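Local coordinates for phosphinothricin N-acetyltransferase (Brucella ovis, PDB 5DWM), which binds acetyl-CoA and probably transfers its acetyl group to an amino group of an acceptor, as other GNAT-family acetyltransferases do, at residues Q29-G34 with G157-R162; A90-Y95 with R123-V128; G146-G151 with L168-L173. All coordinates share one frame; numbering follows the deposited sequence.

Interaction 1. Residues Q29-G34 with G157-R162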
loop_
_atom_site.group_PDB
_atom_site.type_symbol
_atom_site.label_atom_id
_atom_site.label_comp_id
_atom_site.label_asym_id
_atom_site.label_seq_id
_atom_site.Cartn_x
_atom_site.Cartn_y
_atom_site.Cartn_z
ATOM N N GLN A 29 15.844 -15.203 8.413
ATOM C CA GLN A 29 16.650 -15.534 7.238
ATOM C C GLN A 29 16.179 -14.778 6.002
ATOM O O GLN A 29 17.000 -14.310 5.203
ATOM C CB GLN A 29 16.638 -17.045 6.988
ATOM C CG GLN A 29 17.411 -17.830 8.031
ATOM C CD GLN A 29 18.761 -17.205 8.320
ATOM O OE1 GLN A 29 19.574 -17.015 7.414
ATOM N NE2 GLN A 29 18.996 -16.853 9.584
ATOM N N ALA A 30 14.860 -14.651 5.823
ATOM C CA ALA A 30 14.332 -13.864 4.711
ATOM C C ALA A 30 14.811 -12.415 4.769
ATOM O O ALA A 30 15.209 -11.841 3.747
ATOM C CB ALA A 30 12.807 -13.912 4.727
ATOM N N VAL A 31 14.795 -11.816 5.960
ATOM C CA VAL A 31 15.210 -10.423 6.099
ATOM C C VAL A 31 16.695 -10.276 5.806
ATOM O O VAL A 31 17.117 -9.348 5.102
ATOM C CB VAL A 31 14.843 -9.907 7.504
ATOM C CG1 VAL A 31 15.527 -8.578 7.789
ATOM C CG2 VAL A 31 13.330 -9.779 7.648
ATOM N N LEU A 32 17.512 -11.195 6.331
ATOM C CA LEU A 32 18.962 -11.051 6.240
ATOM C C LEU A 32 19.494 -11.396 4.854
ATOM O O LEU A 32 20.415 -10.735 4.364
ATOM C CB LEU A 32 19.644 -11.923 7.291
ATOM C CG LEU A 32 19.454 -11.491 8.745
ATOM C CD1 LEU A 32 20.094 -12.478 9.708
ATOM C CD2 LEU A 32 20.009 -10.088 8.945
ATOM N N THR A 33 18.932 -12.421 4.210
ATOM C CA THR A 33 19.482 -12.948 2.968
ATOM C C THR A 33 18.627 -12.679 1.738
ATOM O O THR A 33 19.061 -13.013 0.631
ATOM C CB THR A 33 19.695 -14.469 3.064
ATOM O OG1 THR A 33 18.423 -15.136 3.037
ATOM C CG2 THR A 33 20.421 -14.835 4.344
ATOM N N GLY A 34 17.428 -12.105 1.882
ATOM C CA GLY A 34 16.514 -11.986 0.768
ATOM C C GLY A 34 16.032 -10.557 0.600
ATOM O O GLY A 34 16.299 -9.681 1.427
ATOM N N GLY A 157 12.243 0.129 -3.444
ATOM C CA GLY A 157 13.058 -0.177 -2.287
ATOM C C GLY A 157 14.533 -0.115 -2.617
ATOM O O GLY A 157 14.948 -0.319 -3.761
ATOM N N PHE A 158 15.332 0.187 -1.594
ATOM C CA PHE A 158 16.782 0.078 -1.693
ATOM C C PHE A 158 17.254 -0.757 -0.517
ATOM O O PHE A 158 16.997 -0.399 0.636
ATOM C CB PHE A 158 17.471 1.442 -1.675
ATOM C CG PHE A 158 18.925 1.351 -2.005
ATOM C CD1 PHE A 158 19.335 1.253 -3.327
ATOM C CD2 PHE A 158 19.881 1.312 -1.001
ATOM C CE1 PHE A 158 20.678 1.134 -3.644
ATOM C CE2 PHE A 158 21.237 1.202 -1.309
ATOM C CZ PHE A 158 21.634 1.116 -2.629
ATOM N N LYS A 159 17.941 -1.860 -0.808
ATOM C CA LYS A 159 18.377 -2.800 0.213
ATOM C C LYS A 159 19.544 -3.600 -0.344
ATOM O O LYS A 159 19.566 -3.930 -1.530
ATOM C CB LYS A 159 17.232 -3.743 0.620
ATOM C CG LYS A 159 17.603 -4.776 1.680
ATOM C CD LYS A 159 16.401 -5.657 2.049
ATOM C CE LYS A 159 16.791 -6.660 3.115
ATOM N NZ LYS A 159 15.687 -7.590 3.473
ATOM N N HIS A 160 20.506 -3.907 0.518
ATOM C CA HIS A 160 21.680 -4.687 0.121
ATOM C C HIS A 160 22.373 -4.077 -1.095
ATOM O O HIS A 160 22.853 -4.786 -1.983
ATOM C CB HIS A 160 21.336 -6.161 -0.121
ATOM C CG HIS A 160 20.874 -6.897 1.102
ATOM N ND1 HIS A 160 20.873 -6.336 2.363
ATOM C CD2 HIS A 160 20.396 -8.156 1.253
ATOM C CE1 HIS A 160 20.412 -7.216 3.235
ATOM N NE2 HIS A 160 20.119 -8.329 2.588
ATOM N N GLY A 161 22.401 -2.746 -1.149
ATOM C CA GLY A 161 23.103 -2.037 -2.202
ATOM C C GLY A 161 22.422 -2.015 -3.553
ATOM O O GLY A 161 23.056 -1.614 -4.535
ATOM N N ARG A 162 21.146 -2.401 -3.637
ATOM C CA ARG A 162 20.449 -2.540 -4.908
ATOM C C ARG A 162 19.084 -1.877 -4.842
ATOM O O ARG A 162 18.391 -1.961 -3.822
ATOM C CB ARG A 162 20.206 -4.028 -5.253
ATOM C CG ARG A 162 21.341 -4.745 -5.948
ATOM C CD ARG A 162 20.827 -5.995 -6.683
ATOM N NE ARG A 162 20.083 -6.896 -5.802
ATOM C CZ ARG A 162 18.804 -7.246 -5.955
ATOM N NH1 ARG A 162 18.082 -6.785 -6.969
ATOM N NH2 ARG A 162 18.244 -8.076 -5.088
#

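Interaction 2. Residues A90-Y95 with R123-V128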
loop_
_atom_site.group_PDB
_atom_site.type_symbol
_atom_site.label_atom_id
_atom_site.label_comp_id
_atom_site.label_asym_id
_atom_site.label_seq_id
_atom_site.Cartn_x
_atom_site.Cartn_y
_atom_site.Cartn_z
ATOM N N ALA A 90 -7.903 -8.211 0.255
ATOM C CA ALA A 90 -6.912 -8.735 1.183
ATOM C C ALA A 90 -5.565 -8.861 0.479
ATOM O O ALA A 90 -5.488 -8.894 -0.749
ATOM C CB ALA A 90 -7.336 -10.096 1.749
ATOM N N GLU A 91 -4.501 -8.942 1.278
ATOM C CA GLU A 91 -3.140 -9.098 0.781
ATOM C C GLU A 91 -2.530 -10.355 1.390
ATOM O O GLU A 91 -2.719 -10.619 2.581
ATOM C CB GLU A 91 -2.304 -7.871 1.177
ATOM C CG GLU A 91 -0.861 -7.918 0.687
ATOM C CD GLU A 91 -0.077 -6.680 1.079
ATOM O OE1 GLU A 91 -0.695 -5.613 1.258
ATOM O OE2 GLU A 91 1.156 -6.781 1.202
ATOM N N ASP A 92 -1.802 -11.138 0.582
ATOM C CA ASP A 92 -1.176 -12.363 1.071
ATOM C C ASP A 92 0.315 -12.182 1.320
ATOM O O ASP A 92 0.987 -11.399 0.646
ATOM C CB ASP A 92 -1.414 -13.576 0.152
ATOM C CG ASP A 92 -0.701 -13.483 -1.192
ATOM O OD1 ASP A 92 -1.181 -12.731 -2.073
ATOM O OD2 ASP A 92 0.282 -14.231 -1.408
ATOM N N SER A 93 0.821 -12.933 2.300
ATOM C CA SER A 93 2.229 -12.935 2.686
ATOM C C SER A 93 2.651 -14.377 2.915
ATOM O O SER A 93 1.959 -15.111 3.623
ATOM C CB SER A 93 2.422 -12.158 3.988
ATOM O OG SER A 93 2.125 -10.788 3.793
ATOM N N ILE A 94 3.771 -14.787 2.320
ATOM C CA ILE A 94 4.220 -16.176 2.377
ATOM C C ILE A 94 5.732 -16.177 2.534
ATOM O O ILE A 94 6.435 -15.510 1.766
ATOM C CB ILE A 94 3.874 -16.962 1.096
ATOM C CG1 ILE A 94 2.400 -16.827 0.712
ATOM C CG2 ILE A 94 4.228 -18.436 1.271
ATOM C CD1 ILE A 94 2.080 -17.449 -0.626
ATOM N N TYR A 95 6.235 -16.961 3.488
ATOM C CA TYR A 95 7.669 -17.144 3.672
ATOM C C TYR A 95 7.974 -18.608 3.933
ATOM O O TYR A 95 7.260 -19.271 4.690
ATOM C CB TYR A 95 8.205 -16.293 4.829
ATOM C CG TYR A 95 8.293 -14.833 4.456
ATOM C CD1 TYR A 95 9.387 -14.346 3.755
ATOM C CD2 TYR A 95 7.274 -13.948 4.777
ATOM C CE1 TYR A 95 9.478 -13.014 3.402
ATOM C CE2 TYR A 95 7.354 -12.604 4.423
ATOM C CZ TYR A 95 8.459 -12.144 3.736
ATOM O OH TYR A 95 8.548 -10.816 3.381
ATOM N N ARG A 123 -13.157 -10.283 -2.137
ATOM C CA ARG A 123 -13.345 -10.265 -3.581
ATOM C C ARG A 123 -12.045 -10.189 -4.374
ATOM O O ARG A 123 -12.046 -10.531 -5.563
ATOM C CB ARG A 123 -14.278 -9.108 -3.993
ATOM C CG ARG A 123 -15.722 -9.249 -3.512
ATOM C CD ARG A 123 -16.358 -10.496 -4.105
ATOM N NE ARG A 123 -17.784 -10.624 -3.803
ATOM C CZ ARG A 123 -18.748 -10.103 -4.550
ATOM N NH1 ARG A 123 -18.434 -9.402 -5.632
ATOM N NH2 ARG A 123 -20.019 -10.273 -4.206
ATOM N N GLN A 124 -10.947 -9.741 -3.764
ATOM C CA GLN A 124 -9.651 -9.708 -4.433
ATOM C C GLN A 124 -8.570 -10.064 -3.429
ATOM O O GLN A 124 -8.624 -9.635 -2.273
ATOM C CB GLN A 124 -9.329 -8.304 -4.992
ATOM C CG GLN A 124 -10.372 -7.724 -5.925
ATOM C CD GLN A 124 -10.442 -8.387 -7.293
ATOM O OE1 GLN A 124 -11.470 -8.294 -7.989
ATOM N NE2 GLN A 124 -9.361 -9.039 -7.700
ATOM N N LEU A 125 -7.586 -10.843 -3.874
ATOM C CA LEU A 125 -6.399 -11.145 -3.084
ATOM C C LEU A 125 -5.190 -10.568 -3.812
ATOM O O LEU A 125 -4.973 -10.862 -4.993
ATOM C CB LEU A 125 -6.256 -12.655 -2.875
ATOM C CG LEU A 125 -5.084 -13.135 -2.002
ATOM C CD1 LEU A 125 -5.119 -12.489 -0.615
ATOM C CD2 LEU A 125 -5.107 -14.660 -1.903
ATOM N N LEU A 126 -4.429 -9.726 -3.121
ATOM C CA LEU A 126 -3.335 -8.973 -3.725
ATOM C C LEU A 126 -1.997 -9.485 -3.206
ATOM O O LEU A 126 -1.831 -9.679 -2.000
ATOM C CB LEU A 126 -3.475 -7.492 -3.357
ATOM C CG LEU A 126 -2.437 -6.517 -3.927
ATOM C CD1 LEU A 126 -2.667 -6.301 -5.415
ATOM C CD2 LEU A 126 -2.476 -5.181 -3.184
ATOM N N ALA A 127 -1.040 -9.675 -4.108
ATOM C CA ALA A 127 0.345 -9.962 -3.744
ATOM C C ALA A 127 1.191 -8.729 -4.024
ATOM O O ALA A 127 1.151 -8.187 -5.130
ATOM C CB ALA A 127 0.896 -11.151 -4.539
ATOM N N VAL A 128 1.938 -8.285 -3.016
ATOM C CA VAL A 128 2.842 -7.146 -3.132
ATOM C C VAL A 128 4.241 -7.732 -3.006
ATOM O O VAL A 128 4.736 -7.955 -1.897
ATOM C CB VAL A 128 2.554 -6.112 -2.027
ATOM C CG1 VAL A 128 3.489 -4.907 -2.159
ATOM C CG2 VAL A 128 1.115 -5.648 -2.104
HETATM O O HOH W 1 2.055 -9.188 -0.212
#

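Interaction 3. Residues G146-G151 with L168-L173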
loop_
_atom_site.group_PDB
_atom_site.type_symbol
_atom_site.label_atom_id
_atom_site.label_comp_id
_atom_site.label_asym_id
_atom_site.label_seq_id
_atom_site.Cartn_x
_atom_site.Cartn_y
_atom_site.Cartn_z
ATOM N N GLY A 146 -2.986 -18.654 -10.436
ATOM C CA GLY A 146 -3.970 -17.875 -11.157
ATOM C C GLY A 146 -3.920 -16.379 -10.944
ATOM O O GLY A 146 -4.781 -15.671 -11.478
ATOM N N PHE A 147 -2.959 -15.875 -10.182
ATOM C CA PHE A 147 -2.833 -14.433 -10.043
ATOM C C PHE A 147 -2.412 -13.836 -11.379
ATOM O O PHE A 147 -1.668 -14.451 -12.154
ATOM C CB PHE A 147 -1.762 -14.086 -9.010
ATOM C CG PHE A 147 -2.187 -14.261 -7.577
ATOM C CD1 PHE A 147 -2.353 -15.525 -7.023
ATOM C CD2 PHE A 147 -2.339 -13.152 -6.754
ATOM C CE1 PHE A 147 -2.718 -15.669 -5.698
ATOM C CE2 PHE A 147 -2.694 -13.293 -5.426
ATOM C CZ PHE A 147 -2.878 -14.553 -4.890
ATOM N N THR A 148 -2.887 -12.625 -11.649
ATOM C CA THR A 148 -2.506 -11.896 -12.848
ATOM C C THR A 148 -1.698 -10.662 -12.470
ATOM O O THR A 148 -1.888 -10.077 -11.403
ATOM C CB THR A 148 -3.733 -11.492 -13.673
ATOM O OG1 THR A 148 -4.576 -10.641 -12.895
ATOM C CG2 THR A 148 -4.532 -12.720 -14.068
ATOM N N HIS A 149 -0.779 -10.285 -13.349
ATOM C CA HIS A 149 0.047 -9.113 -13.101
ATOM C C HIS A 149 -0.791 -7.848 -13.165
ATOM O O HIS A 149 -1.551 -7.643 -14.113
ATOM C CB HIS A 149 1.160 -9.061 -14.140
ATOM C CG HIS A 149 2.248 -10.048 -13.883
ATOM N ND1 HIS A 149 3.295 -9.782 -13.030
ATOM C CD2 HIS A 149 2.432 -11.314 -14.329
ATOM C CE1 HIS A 149 4.090 -10.837 -12.976
ATOM N NE2 HIS A 149 3.592 -11.778 -13.759
ATOM N N CYS A 150 -0.652 -6.989 -12.152
ATOM C CA CYS A 150 -1.431 -5.764 -12.124
ATOM C C CYS A 150 -0.600 -4.537 -11.775
ATOM O O CYS A 150 -1.178 -3.492 -11.462
ATOM C CB CYS A 150 -2.663 -5.890 -11.206
ATOM S SG CYS A 150 -2.315 -6.145 -9.453
ATOM N N GLY A 151 0.722 -4.620 -11.820
ATOM C CA GLY A 151 1.519 -3.416 -11.675
ATOM C C GLY A 151 2.949 -3.717 -11.298
ATOM O O GLY A 151 3.306 -4.830 -10.913
ATOM N N LEU A 168 3.179 -6.189 -8.419
ATOM C CA LEU A 168 1.834 -6.379 -7.888
ATOM C C LEU A 168 1.077 -7.399 -8.730
ATOM O O LEU A 168 1.125 -7.354 -9.965
ATOM C CB LEU A 168 1.057 -5.060 -7.890
ATOM C CG LEU A 168 1.756 -3.909 -7.173
ATOM C CD1 LEU A 168 1.084 -2.638 -7.576
ATOM C CD2 LEU A 168 1.668 -4.097 -5.682
ATOM N N MET A 169 0.375 -8.322 -8.057
ATOM C CA MET A 169 -0.445 -9.328 -8.723
ATOM C C MET A 169 -1.753 -9.491 -7.959
ATOM O O MET A 169 -1.809 -9.270 -6.748
ATOM C CB MET A 169 0.277 -10.682 -8.797
ATOM C CG MET A 169 1.700 -10.584 -9.341
ATOM S SD MET A 169 2.473 -12.188 -9.605
ATOM C CE MET A 169 1.478 -12.817 -10.959
ATOM N N GLN A 170 -2.809 -9.909 -8.658
ATOM C CA GLN A 170 -4.091 -10.055 -7.979
ATOM C C GLN A 170 -4.865 -11.263 -8.492
ATOM O O GLN A 170 -4.680 -11.725 -9.618
ATOM C CB GLN A 170 -4.957 -8.780 -8.028
ATOM C CG GLN A 170 -5.495 -8.442 -9.406
ATOM C CD GLN A 170 -6.317 -7.161 -9.427
ATOM O OE1 GLN A 170 -6.045 -6.263 -10.219
ATOM N NE2 GLN A 170 -7.342 -7.083 -8.573
ATOM N N LEU A 171 -5.759 -11.749 -7.636
ATOM C CA LEU A 171 -6.591 -12.911 -7.924
ATOM C C LEU A 171 -8.009 -12.554 -7.510
ATOM O O LEU A 171 -8.241 -12.220 -6.330
ATOM C CB LEU A 171 -6.103 -14.109 -7.111
ATOM C CG LEU A 171 -6.905 -15.400 -7.259
ATOM C CD1 LEU A 171 -6.629 -16.082 -8.598
ATOM C CD2 LEU A 171 -6.592 -16.336 -6.104
ATOM N N PRO A 172 -8.985 -12.643 -8.406
ATOM C CA PRO A 172 -10.369 -12.380 -8.011
ATOM C C PRO A 172 -10.942 -13.566 -7.256
ATOM O O PRO A 172 -10.585 -14.722 -7.501
ATOM C CB PRO A 172 -11.082 -12.201 -9.355
ATOM C CG PRO A 172 -10.312 -13.119 -10.285
ATOM C CD PRO A 172 -8.871 -13.060 -9.817
ATOM N N LEU A 173 -11.844 -13.269 -6.323
ATOM C CA LEU A 173 -12.516 -14.307 -5.550
ATOM C C LEU A 173 -13.996 -13.974 -5.450
ATOM O O LEU A 173 -14.377 -12.805 -5.455
ATOM C CB LEU A 173 -11.929 -14.398 -4.141
ATOM C CG LEU A 173 -10.449 -14.784 -4.107
ATOM C CD1 LEU A 173 -9.951 -14.726 -2.688
ATOM C CD2 LEU A 173 -10.252 -16.174 -4.704
#

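Interaction 1. Residues Q29-G34 with G157-R162
A tight beta hairpin turn meets the C-terminal end of a helix here: Lys159 and His160, at the tip of the hairpin formed by strands 148-159 and 162-172, reach carbonyls in the last turn of helix 20-33 and that of Gly34 just beyond it. The turn from Lys159 to Arg162 is type I', with Lys159 and Arg162 joined by backbone bonds in both directions and positive phi at His160 (53°) and Gly161. Lys159 has CG anti to its backbone N, and every later torsion is near 180°, a fully stretched chain that carries its amine to the helix end. NZ donates to Val31 O at 2.8 Å, in the carbonyl plane and on a lone pair, and to Gly34 O at 3.0 Å, tilted from that plane. Alongside, the imidazole of His160 gives NE2 to Leu32 O at 3.0 Å. This bond is bent, 138° at the hydrogen, and the donor stands above the carbonyl plane. Lys159 CE lies 3.6 Å above one face of the His160 ring, toward its rim, and the two side chains run alongside each other to neighbouring carbonyls. Ser37 O and Glu39 O are also hydrogen-bonded to NZ, which makes four backbone oxygens for three protons, and at least one proton must be shared. Their partial negative charge, with the helix dipole, would be expected to favour a charged ammonium, tying helix, loop and hairpin tip to one atom.

Interaction 2. Residues A90-Y95 with R123-V128
Glu91 and Val128, on neighbouring parallel strands of the beta-alpha-beta unit 89-96, 105-119 and 124-129, bring their side chains across each other obliquely. Glu91 is extended, with CG anti to the backbone N (chi1 -179°), and its OE2 comes 3.5 Å from Val128 CG2; OE1 forms a salt bridge with Arg81 of the second subunit. On the other face of the sheet, Leu125 turns CD1 toward the neighbouring strand, 4.0 Å from Ala90 CB and 3.8 Å from Asp92 N. The Asp92 carboxylate leans toward the neighbouring strand, CG sitting between its backbone N and carbonyl carbon (chi1 69°). This sets OD1 3.1 Å from Leu126 O, a close pair of acceptors with no hydrogen bond, while OD2 is hydrogen-bonded to His142 NE2. Between the backbones, Leu126 N bonds to Ala90 O at 2.7 Å, and Leu126 O accepts from Asp92 N. The strand axes diverge by 46°, in keeping with the splayed central strands of the GNAT fold, and Ile94 is an acetyl-CoA-binding residue. Where the strands part, one water bridges them: it lies 2.6 Å from Asp92 O and 2.9 Å from Glu91 OE2, with more acceptors in reach than it has protons, and accepts from Val128 N at 2.9 Å.

Interaction 3. Residues G146-G151 with L168-L173
Phe147 CG stands anti to its carbonyl carbon (chi1 -77°), and the Phe147 and Leu171 side chains cross at about a right angle: Leu171 CB sits 3.7 Å from the Phe147 ring centroid and only 3° off the normal, a CH-pi contact over the face. Met169 runs beside His149 in the same direction, then bends at its last torsion (chi3 68°), carrying CE over the imidazole, 3.7 Å from the His149 centroid. SD lies over the same ring, 4.3 Å from that centroid, and Glu143 of helix 136-144 holds His149 NE2. On the opposite side of the sheet, Gln170 brings OE1 to 3.5 Å from Cys150 CB; OE1 itself accepts from the backbone N of Glu154 of the second subunit. Thr148 and Gln170 exchange two backbone bonds, Thr148 N to Gln170 O and Gln170 N to Thr148 O, each 2.9 Å. Farther along, Leu168 O accepts from Cys150 N, and Leu168 N donates to Gly151 O at 2.8 Å. Cys150 and Gly151 thus both face Leu168, the geometry of a classic beta bulge. Before the strand, Gly146, with positive phi, ends the preceding helix in a Schellman motif. The whole is an antiparallel beta hairpin, formed by the last two strands in sequence of this GNAT-fold protein.

How the interactions relate
Interaction 2 is the buried one, about 6 Å from the chain centre; interactions 1 and 3 are only partly buried, centred about 17 and 13 Å away. Interactions 1 and 3 sit at the turn and the open end of the same hairpin, with nearest atoms about 12 Å apart. Interactions 2 and 3 abut within the sheet, where Ala127 N probably bonds to Met169 O at 2.8 Å. Ala30 CB packs on Tyr95 CD1, linking interactions 1 and 2. Chemistry follows position: side-chain donors to carbonyls at the hairpin tip, hydrogen bonds between parallel strands and a bridging water in the core, ring contacts on antiparallel strands in interaction 3. All three touch the second subunit.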